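Local coordinates for capsid polyprotein (PDB 3TS3) that forms the projection (spike) domain of the turkey astrovirus capsid protein, which probably self-assembles into an icosahedral shell, at residues Q12-F17 against L105-K110; G23-T28 against Y112-I117; I52-I57 against L68-A73. One frame throughout, in Å; residues are numbered along the deposited sequence.

Contact 1 of 3, residues Q12-F17 against L105-K110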
loop_
_atom_site.group_PDB
_atom_site.type_symbol
_atom_site.label_atom_id
_atom_site.label_comp_id
_atom_site.label_asym_id
_atom_site.label_seq_id
_atom_site.Cartn_x
_atom_site.Cartn_y
_atom_site.Cartn_z
ATOM N N GLN C 12 -19.754 2.488 -8.771
ATOM C CA GLN C 12 -20.054 3.901 -8.701
ATOM C C GLN C 12 -19.399 4.603 -9.878
ATOM O O GLN C 12 -18.321 4.231 -10.290
ATOM C CB GLN C 12 -19.494 4.492 -7.406
ATOM C CG GLN C 12 -19.755 5.966 -7.265
ATOM C CD GLN C 12 -18.800 6.650 -6.311
ATOM O OE1 GLN C 12 -18.731 6.317 -5.140
ATOM N NE2 GLN C 12 -18.080 7.633 -6.817
ATOM N N TYR C 13 -20.055 5.626 -10.406
ATOM C CA TYR C 13 -19.450 6.423 -11.461
ATOM C C TYR C 13 -18.270 7.193 -10.880
ATOM O O TYR C 13 -18.382 7.815 -9.833
ATOM C CB TYR C 13 -20.484 7.415 -12.039
ATOM C CG TYR C 13 -19.939 8.549 -12.904
ATOM C CD1 TYR C 13 -19.567 8.334 -14.222
ATOM C CD2 TYR C 13 -19.839 9.842 -12.404
ATOM C CE1 TYR C 13 -19.086 9.375 -15.008
ATOM C CE2 TYR C 13 -19.356 10.882 -13.185
ATOM C CZ TYR C 13 -18.983 10.639 -14.483
ATOM O OH TYR C 13 -18.506 11.673 -15.256
ATOM N N THR C 14 -17.140 7.146 -11.571
ATOM C CA THR C 14 -16.009 8.003 -11.250
ATOM C C THR C 14 -15.721 8.738 -12.553
ATOM O O THR C 14 -15.751 8.133 -13.603
ATOM C CB THR C 14 -14.788 7.234 -10.738
ATOM O OG1 THR C 14 -14.390 6.253 -11.697
ATOM C CG2 THR C 14 -15.107 6.544 -9.422
ATOM N N PRO C 15 -15.496 10.045 -12.481
ATOM C CA PRO C 15 -15.379 10.885 -13.684
ATOM C C PRO C 15 -14.192 10.647 -14.627
ATOM O O PRO C 15 -14.344 10.774 -15.834
ATOM C CB PRO C 15 -15.372 12.304 -13.122
ATOM C CG PRO C 15 -14.841 12.172 -11.760
ATOM C CD PRO C 15 -15.258 10.819 -11.253
ATOM N N TYR C 16 -13.030 10.343 -14.067
ATOM C CA TYR C 16 -11.813 10.160 -14.852
ATOM C C TYR C 16 -10.937 9.111 -14.195
ATOM O O TYR C 16 -11.192 8.712 -13.078
ATOM C CB TYR C 16 -11.043 11.482 -14.997
ATOM C CG TYR C 16 -11.863 12.577 -15.634
ATOM C CD1 TYR C 16 -12.448 13.555 -14.861
ATOM C CD2 TYR C 16 -12.081 12.603 -17.002
ATOM C CE1 TYR C 16 -13.205 14.542 -15.424
ATOM C CE2 TYR C 16 -12.839 13.594 -17.573
ATOM C CZ TYR C 16 -13.402 14.555 -16.776
ATOM O OH TYR C 16 -14.177 15.554 -17.314
ATOM N N PHE C 17 -9.888 8.692 -14.892
ATOM C CA PHE C 17 -8.998 7.677 -14.354
ATOM C C PHE C 17 -8.424 8.229 -13.044
ATOM O O PHE C 17 -8.446 7.549 -12.022
ATOM C CB PHE C 17 -7.878 7.420 -15.377
ATOM C CG PHE C 17 -7.051 6.183 -15.114
ATOM C CD1 PHE C 17 -6.243 6.096 -14.008
ATOM C CD2 PHE C 17 -7.055 5.138 -16.011
ATOM C CE1 PHE C 17 -5.478 4.979 -13.790
ATOM C CE2 PHE C 17 -6.291 4.017 -15.798
ATOM C CZ PHE C 17 -5.502 3.935 -14.686
ATOM N N LEU C 105 -12.544 1.236 -11.898
ATOM C CA LEU C 105 -11.493 1.514 -12.864
ATOM C C LEU C 105 -11.843 0.950 -14.242
ATOM O O LEU C 105 -11.303 1.380 -15.243
ATOM C CB LEU C 105 -10.149 0.990 -12.370
ATOM C CG LEU C 105 -8.903 1.434 -13.145
ATOM C CD1 LEU C 105 -8.767 2.951 -13.217
ATOM C CD2 LEU C 105 -7.681 0.809 -12.510
ATOM N N LYS C 106 -12.775 0.011 -14.277
ATOM C CA LYS C 106 -13.176 -0.606 -15.541
ATOM C C LYS C 106 -13.770 0.460 -16.452
ATOM O O LYS C 106 -13.760 0.331 -17.660
ATOM C CB LYS C 106 -14.179 -1.742 -15.331
ATOM C CG LYS C 106 -13.585 -2.998 -14.737
ATOM C CD LYS C 106 -14.612 -4.121 -14.637
ATOM C CE LYS C 106 -13.982 -5.367 -14.029
ATOM N NZ LYS C 106 -14.955 -6.487 -13.885
ATOM N N GLN C 107 -14.291 1.511 -15.846
ATOM C CA GLN C 107 -14.865 2.617 -16.597
ATOM C C GLN C 107 -13.818 3.358 -17.417
ATOM O O GLN C 107 -14.142 4.048 -18.370
ATOM C CB GLN C 107 -15.567 3.597 -15.666
ATOM C CG GLN C 107 -16.757 3.021 -14.959
ATOM C CD GLN C 107 -17.179 3.848 -13.761
ATOM O OE1 GLN C 107 -17.221 5.073 -13.820
ATOM N NE2 GLN C 107 -17.502 3.173 -12.674
ATOM N N HIS C 108 -12.570 3.263 -16.989
ATOM C CA HIS C 108 -11.498 4.037 -17.600
ATOM C C HIS C 108 -10.318 3.251 -18.164
ATOM O O HIS C 108 -9.462 3.821 -18.823
ATOM C CB HIS C 108 -10.975 5.024 -16.557
ATOM C CG HIS C 108 -12.066 5.721 -15.809
ATOM N ND1 HIS C 108 -12.810 6.740 -16.361
ATOM C CD2 HIS C 108 -12.561 5.524 -14.565
ATOM C CE1 HIS C 108 -13.710 7.146 -15.483
ATOM N NE2 HIS C 108 -13.580 6.423 -14.387
ATOM N N ILE C 109 -10.268 1.959 -17.882
ATOM C CA ILE C 109 -9.109 1.140 -18.216
ATOM C C ILE C 109 -8.857 1.043 -19.718
ATOM O O ILE C 109 -7.733 0.863 -20.142
ATOM C CB ILE C 109 -9.133 -0.237 -17.502
ATOM C CG1 ILE C 109 -7.761 -0.908 -17.564
ATOM C CG2 ILE C 109 -10.231 -1.135 -18.053
ATOM C CD1 ILE C 109 -6.667 -0.146 -16.863
ATOM N N LYS C 110 -9.916 1.185 -20.499
ATOM C CA LYS C 110 -9.810 1.121 -21.948
ATOM C C LYS C 110 -9.814 2.505 -22.590
ATOM O O LYS C 110 -10.070 2.635 -23.775
ATOM C CB LYS C 110 -10.903 0.236 -22.547
ATOM C CG LYS C 110 -10.855 -1.198 -22.066
ATOM C CD LYS C 110 -11.896 -2.020 -22.787
ATOM C CE LYS C 110 -12.085 -3.370 -22.145
ATOM N NZ LYS C 110 -13.165 -4.139 -22.844
#
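Gln107 and His108 tie the segment that follows helix 102-105 to the N-terminal loop 12-17 through a polar contact between two pieces of irregular chain, close to the second subunit. The Gln107 amide bridges two backbone groups of the loop. NE2 gives a nearly straight bond (170°) to Gln12 O at 2.7 Å; the acceptor lies in the amide plane of Gln107, whereas NE2 itself stands above the plane of the Gln12 carbonyl. Gln107 OE1 accepts Thr14 N, 3.1 Å away, so both ends of the group are engaged and its flip is fixed. Within the loop, the side-chain NE2 of Gln12 turns back to Tyr13 O, while Gln12 OE1 receives the backbone N-H groups of Tyr3 and Leu4 of the second subunit. The contact thus backs onto the dimer interface of this P2 spike domain. His108 comes in beside Thr14: its NE2 donates to Thr14 OG1 at 2.8 Å, close to the imidazole plane, and more weakly to Thr14 O. With OG1 between the backbone N and the carbonyl carbon (chi1 57°), Thr14 offers OG1 and its own O to the same imidazole N-H; OG1 also bonds to Gln100 OE1 of strand 98-101. One imidazole face is covered by Tyr16 C, over the ring centre, and by Phe17 N nearer the rim; Gln107 CB lies on the opposite face. Further along, the contact turns apolar. Leu105 CD1 stands over the middle of the Phe17 ring, 3.7 Å from the centroid and 10° off its normal, a CH-pi contact.

Contact 2 of 3, residues G23-T28 against Y112-I117. With SO4 (sulfate ion), chain I.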
loop_
_atom_site.group_PDB
_atom_site.type_symbol
_atom_site.label_atom_id
_atom_site.label_comp_id
_atom_site.label_asym_id
_atom_site.label_seq_id
_atom_site.Cartn_x
_atom_site.Cartn_y
_atom_site.Cartn_z
ATOM N N GLY C 23 -13.834 17.130 -9.013
ATOM C CA GLY C 23 -14.269 16.270 -10.094
ATOM C C GLY C 23 -13.521 16.489 -11.393
ATOM O O GLY C 23 -13.874 15.911 -12.405
ATOM N N GLU C 24 -12.499 17.336 -11.360
ATOM C CA GLU C 24 -11.676 17.625 -12.532
ATOM C C GLU C 24 -10.693 16.510 -12.877
ATOM O O GLU C 24 -10.193 15.829 -12.005
ATOM C CB GLU C 24 -10.920 18.939 -12.332
ATOM C CG GLU C 24 -11.838 20.132 -12.200
ATOM C CD GLU C 24 -11.224 21.261 -11.407
ATOM O OE1 GLU C 24 -10.099 21.108 -10.921
ATOM O OE2 GLU C 24 -11.884 22.303 -11.266
ATOM N N ARG C 25 -10.404 16.357 -14.162
ATOM C CA ARG C 25 -9.458 15.348 -14.612
ATOM C C ARG C 25 -8.038 15.712 -14.217
ATOM O O ARG C 25 -7.644 16.863 -14.304
ATOM C CB ARG C 25 -9.522 15.186 -16.132
ATOM C CG ARG C 25 -8.535 14.163 -16.677
ATOM C CD ARG C 25 -8.691 13.943 -18.178
ATOM N NE ARG C 25 -7.572 13.171 -18.696
ATOM C CZ ARG C 25 -6.494 13.694 -19.265
ATOM N NH1 ARG C 25 -6.386 15.001 -19.418
ATOM N NH2 ARG C 25 -5.519 12.907 -19.682
ATOM N N VAL C 26 -7.285 14.711 -13.790
ATOM C CA VAL C 26 -5.870 14.875 -13.532
ATOM C C VAL C 26 -5.185 14.017 -14.584
ATOM O O VAL C 26 -5.423 12.833 -14.662
ATOM C CB VAL C 26 -5.495 14.407 -12.115
ATOM C CG1 VAL C 26 -3.981 14.446 -11.912
ATOM C CG2 VAL C 26 -6.176 15.290 -11.088
ATOM N N SER C 27 -4.344 14.621 -15.406
ATOM C CA SER C 27 -3.715 13.869 -16.483
ATOM C C SER C 27 -2.764 12.797 -15.981
ATOM O O SER C 27 -2.092 12.983 -14.986
ATOM C CB SER C 27 -2.967 14.793 -17.438
ATOM O OG SER C 27 -2.297 14.029 -18.419
ATOM N N THR C 28 -2.703 11.693 -16.716
ATOM C CA THR C 28 -1.843 10.566 -16.373
ATOM C C THR C 28 -0.471 10.627 -17.046
ATOM O O THR C 28 0.269 9.667 -17.015
ATOM C CB THR C 28 -2.505 9.203 -16.663
ATOM O OG1 THR C 28 -2.874 9.114 -18.043
ATOM C CG2 THR C 28 -3.736 9.017 -15.795
ATOM N N TYR C 112 -7.819 4.717 -24.062
ATOM C CA TYR C 112 -6.512 4.758 -24.708
ATOM C C TYR C 112 -6.003 6.168 -24.942
ATOM O O TYR C 112 -4.832 6.374 -25.205
ATOM C CB TYR C 112 -6.503 3.904 -25.973
ATOM C CG TYR C 112 -6.736 2.438 -25.667
ATOM C CD1 TYR C 112 -5.771 1.685 -25.027
ATOM C CD2 TYR C 112 -7.928 1.818 -26.003
ATOM C CE1 TYR C 112 -5.981 0.364 -24.738
ATOM C CE2 TYR C 112 -8.144 0.497 -25.721
ATOM C CZ TYR C 112 -7.170 -0.227 -25.086
ATOM O OH TYR C 112 -7.389 -1.549 -24.801
ATOM N N THR C 113 -6.892 7.138 -24.841
ATOM C CA THR C 113 -6.488 8.533 -24.909
ATOM C C THR C 113 -5.653 8.965 -23.690
ATOM O O THR C 113 -4.862 9.885 -23.783
ATOM C CB THR C 113 -7.655 9.485 -25.211
ATOM O OG1 THR C 113 -8.464 9.639 -24.050
ATOM C CG2 THR C 113 -8.492 8.933 -26.348
ATOM N N GLU C 114 -5.819 8.293 -22.552
ATOM C CA GLU C 114 -4.989 8.611 -21.393
ATOM C C GLU C 114 -3.550 8.236 -21.712
ATOM O O GLU C 114 -3.287 7.141 -22.176
ATOM C CB GLU C 114 -5.440 7.824 -20.157
ATOM C CG GLU C 114 -6.676 8.346 -19.473
ATOM C CD GLU C 114 -6.457 9.660 -18.746
ATOM O OE1 GLU C 114 -5.299 10.103 -18.609
ATOM O OE2 GLU C 114 -7.464 10.229 -18.303
ATOM N N PRO C 115 -2.615 9.121 -21.403
ATOM C CA PRO C 115 -1.208 8.881 -21.723
ATOM C C PRO C 115 -0.674 7.623 -21.044
ATOM O O PRO C 115 0.131 6.918 -21.624
ATOM C CB PRO C 115 -0.523 10.129 -21.180
ATOM C CG PRO C 115 -1.550 11.194 -21.353
ATOM C CD PRO C 115 -2.863 10.532 -21.058
ATOM N N ALA C 116 -1.139 7.343 -19.835
ATOM C CA ALA C 116 -0.682 6.165 -19.101
ATOM C C ALA C 116 -1.034 4.847 -19.779
ATOM O O ALA C 116 -0.321 3.870 -19.640
ATOM C CB ALA C 116 -1.186 6.174 -17.663
ATOM N N ILE C 117 -2.153 4.818 -20.488
ATOM C CA ILE C 117 -2.646 3.565 -21.017
ATOM C C ILE C 117 -2.220 3.318 -22.449
ATOM O O ILE C 117 -2.445 4.133 -23.320
ATOM C CB ILE C 117 -4.184 3.476 -20.939
ATOM C CG1 ILE C 117 -4.680 3.836 -19.538
ATOM C CG2 ILE C 117 -4.656 2.090 -21.372
ATOM C CD1 ILE C 117 -6.184 3.939 -19.457
HETATM S S SO4 I . -3.259 15.245 -21.552
HETATM O O1 SO4 I . -2.936 15.591 -22.938
HETATM O O2 SO4 I . -3.748 13.874 -21.495
HETATM O O3 SO4 I . -2.051 15.387 -20.744
HETATM O O4 SO4 I . -4.276 16.164 -21.045
HETATM O O HOH W 1 -7.255 10.910 -15.587
#
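Arg25 reaches Glu114 with its chain extended from CB to NE, CG lying anti to the backbone N (chi1 179°). Along this rod CD is the first atom to come near the partner, 3.9 Å from Glu114 OE2. NE then bonds that same oxygen at 3.0 Å, nearly straight at 171° and with OE2 in the guanidinium plane. NH2 completes a side-on, two-nitrogen salt bridge by donating to Glu114 OE1, also at 3.0 Å. The guanidinium and carboxylate meet tip to tip but are not coplanar: their planes are 39° apart, and both nitrogens approach from above the carboxylate plane. At the outer end, NH1 and NH2 bind O4 and O2 of a sulfate, probably from the crystallisation liquor, whose O3 accepts Ser27 OG. The bridge joins two loops of the spike domain, one leading to strand 34-37 and the other to strand 117-119, where residues 114 to 117 make a type I beta turn. Thr28 bonds to the first and third residues of that turn. Its OG1 donates to Glu114 OE1 at 2.7 Å, reaching this oxygen from the face opposite Arg25 NH2, and accepts Ala116 N at 3.1 Å. Two donors therefore grip OE1, which would favour the charged carboxylate, while a water lies 2.8 Å from Glu114 OE2 and also bonds Val26 O. Packing around the hydroxyl is close: Pro115 CD lies against Thr28 OG1, and Ala116 CB approaches Thr28 CB to 3.5 Å, tighter than usual van der Waals contact. Phe34 of strand 34-37 touches both Thr28 and Ala116.

Contact 3 of 3, residues I52-I57 against L68-A73. Unlike the reference sequence in segment 52-57: Ile54 (reference Thr). Unlike the reference sequence in segment 68-73: Leu68 (reference Ser).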
loop_
_atom_site.group_PDB
_atom_site.type_symbol
_atom_site.label_atom_id
_atom_site.label_comp_id
_atom_site.label_asym_id
_atom_site.label_seq_id
_atom_site.Cartn_x
_atom_site.Cartn_y
_atom_site.Cartn_z
ATOM N N ILE C 52 15.949 -13.861 -17.842
ATOM C CA ILE C 52 15.722 -13.129 -19.069
ATOM C C ILE C 52 16.578 -11.873 -19.001
ATOM O O ILE C 52 16.462 -11.095 -18.069
ATOM C CB ILE C 52 14.233 -12.754 -19.254
ATOM C CG1 ILE C 52 13.349 -14.002 -19.177
ATOM C CG2 ILE C 52 14.016 -12.047 -20.580
ATOM C CD1 ILE C 52 11.862 -13.701 -19.239
ATOM N N THR C 53 17.467 -11.706 -19.972
ATOM C CA THR C 53 18.559 -10.658 -19.804
ATOM C C THR C 53 18.177 -9.292 -20.356
ATOM O O THR C 53 18.589 -8.294 -19.777
ATOM C CB THR C 53 19.831 -11.076 -20.563
ATOM O OG1 THR C 53 19.487 -11.436 -21.907
ATOM C CG2 THR C 53 20.523 -12.245 -19.860
ATOM N N ILE C 54 17.345 -9.255 -21.386
ATOM C CA ILE C 54 16.883 -7.976 -21.905
ATOM C C ILE C 54 15.373 -8.022 -22.065
ATOM O O ILE C 54 14.846 -7.943 -23.159
ATOM C CB ILE C 54 17.546 -7.657 -23.259
ATOM C CG1 ILE C 54 19.052 -7.891 -23.163
ATOM C CG2 ILE C 54 17.263 -6.219 -23.677
ATOM C CD1 ILE C 54 19.759 -7.681 -24.453
ATOM N N PRO C 55 14.684 -8.142 -20.942
ATOM C CA PRO C 55 13.223 -8.168 -20.959
ATOM C C PRO C 55 12.610 -6.812 -21.323
ATOM O O PRO C 55 13.173 -5.773 -21.008
ATOM C CB PRO C 55 12.871 -8.540 -19.516
ATOM C CG PRO C 55 14.007 -8.007 -18.715
ATOM C CD PRO C 55 15.223 -8.253 -19.577
ATOM N N SER C 56 11.460 -6.846 -21.985
ATOM C CA SER C 56 10.730 -5.638 -22.329
ATOM C C SER C 56 9.238 -5.898 -22.356
ATOM O O SER C 56 8.807 -7.035 -22.470
ATOM C CB SER C 56 11.155 -5.110 -23.700
ATOM O OG SER C 56 10.573 -5.877 -24.737
ATOM N N ILE C 57 8.466 -4.823 -22.272
ATOM C CA ILE C 57 7.036 -4.892 -22.472
ATOM C C ILE C 57 6.743 -4.056 -23.719
ATOM O O ILE C 57 7.090 -2.892 -23.779
ATOM C CB ILE C 57 6.276 -4.299 -21.277
ATOM C CG1 ILE C 57 6.500 -5.142 -20.013
ATOM C CG2 ILE C 57 4.787 -4.202 -21.591
ATOM C CD1 ILE C 57 6.081 -6.590 -20.138
ATOM N N LEU C 68 8.460 -0.191 -27.091
ATOM C CA LEU C 68 8.574 -0.948 -25.851
ATOM C C LEU C 68 9.133 -0.123 -24.699
ATOM O O LEU C 68 9.679 0.953 -24.902
ATOM C CB LEU C 68 9.481 -2.155 -26.071
ATOM C CG LEU C 68 10.925 -1.802 -26.448
ATOM C CD1 LEU C 68 11.731 -1.385 -25.227
ATOM C CD2 LEU C 68 11.612 -2.954 -27.141
ATOM N N PHE C 69 8.990 -0.656 -23.490
ATOM C CA PHE C 69 9.713 -0.161 -22.332
ATOM C C PHE C 69 10.510 -1.311 -21.712
ATOM O O PHE C 69 10.001 -2.406 -21.562
ATOM C CB PHE C 69 8.857 0.654 -21.333
ATOM C CG PHE C 69 7.716 -0.093 -20.672
ATOM C CD1 PHE C 69 7.898 -0.740 -19.465
ATOM C CD2 PHE C 69 6.441 -0.043 -21.199
ATOM C CE1 PHE C 69 6.845 -1.377 -18.834
ATOM C CE2 PHE C 69 5.383 -0.674 -20.569
ATOM C CZ PHE C 69 5.587 -1.341 -19.385
ATOM N N LEU C 70 11.783 -1.063 -21.430
ATOM C CA LEU C 70 12.669 -2.078 -20.878
ATOM C C LEU C 70 12.430 -2.377 -19.405
ATOM O O LEU C 70 12.027 -1.513 -18.657
ATOM C CB LEU C 70 14.131 -1.681 -21.087
ATOM C CG LEU C 70 14.609 -1.482 -22.521
ATOM C CD1 LEU C 70 15.960 -0.801 -22.507
ATOM C CD2 LEU C 70 14.694 -2.811 -23.243
ATOM N N LEU C 71 12.720 -3.606 -19.002
ATOM C CA LEU C 71 12.620 -4.034 -17.610
ATOM C C LEU C 71 13.991 -4.505 -17.150
ATOM O O LEU C 71 14.867 -4.732 -17.961
ATOM C CB LEU C 71 11.628 -5.182 -17.446
ATOM C CG LEU C 71 10.166 -4.978 -17.824
ATOM C CD1 LEU C 71 9.405 -6.249 -17.494
ATOM C CD2 LEU C 71 9.553 -3.793 -17.118
ATOM N N ASP C 72 14.172 -4.632 -15.846
ATOM C CA ASP C 72 15.427 -5.134 -15.303
ATOM C C ASP C 72 15.591 -6.623 -15.588
ATOM O O ASP C 72 14.630 -7.371 -15.531
ATOM C CB ASP C 72 15.493 -4.901 -13.793
ATOM C CG ASP C 72 15.548 -3.435 -13.429
ATOM O OD1 ASP C 72 16.527 -2.762 -13.787
ATOM O OD2 ASP C 72 14.614 -2.953 -12.776
ATOM N N ALA C 73 16.815 -7.045 -15.871
ATOM C CA ALA C 73 17.090 -8.464 -16.053
ATOM C C ALA C 73 16.772 -9.167 -14.744
ATOM O O ALA C 73 17.050 -8.638 -13.681
ATOM C CB ALA C 73 18.559 -8.673 -16.405
HETATM O O HOH W 2 15.837 -4.961 -20.534
#
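The beta hairpin of strands 56-59 and 67-70 supplies this contact, in which Ile57 and Phe69 form an antiparallel hydrogen-bonded pair and Ser56 and Leu70 a non-hydrogen-bonded one. Ile57 N donates to Phe69 O and Phe69 N returns to Ile57 O, both at 2.9 Å; Leu71 N continues the ladder to Pro55 O. On the face carrying Ile57 and Phe69 the two side chains run side by side in the same direction. Phe69 CG lies between the backbone N and the carbonyl carbon (chi1 62°), and one face of its ring lies against the beta-branch of Ile57, CB and CG2. The CB of Ile57 makes a CH-pi contact, 3.8 Å from the ring centroid and offset toward the rim, with CZ the nearest ring atom, while CG2 packs on CZ and CE2. Ile57 CG1 also touches Leu71 CD1, and this apolar face rests on strands 153-159 and 164-171 of the large sheet through Phe157 and Phe168. On the opposite face, with Ser56 and Leu70, Ser56 OG lies 3.9 Å from Leu68 CD2 but makes its hydrogen bonds with Asn126 N and Thr124 O. Leu68, like Ile54, differs from the reference sequence; Ile54 CG2 reaches Leu70 CD2. Past the paired strands the chains stay in contact through carbon and carbonyl atoms. Pro55 CG packs on Leu71 CB at 3.9 Å and comes close to Asp72 O, while Ala73 CA makes a CA-H...O contact with Ile52 O. A water links the same two segments, donating to Pro55 O and to Leu71 O, each 2.8 Å away.

Overall arrangement
Contacts 1 and 2 adjoin, their centres 10 Å apart: both join the irregular N-terminal chain to the connection between helix 102-105 and strand 117-119, and their segments alternate along the sequence. Tyr16 CE1 of contact 1 packs 3.4 Å from Gly23 O of contact 2. Contact 3 lies about 29 Å from contact 1, centre to centre, on the other side of the chain's centre, and is nested within the loops the others close. All three are partly buried. Side chains carry the polar bonding in contacts 1 and 2, through an amide and an imidazole in the first and an arginine-glutamate salt bridge in the second, whereas contact 3 relies on backbone bonds and an apolar face. Contact 1 alone touches the second subunit.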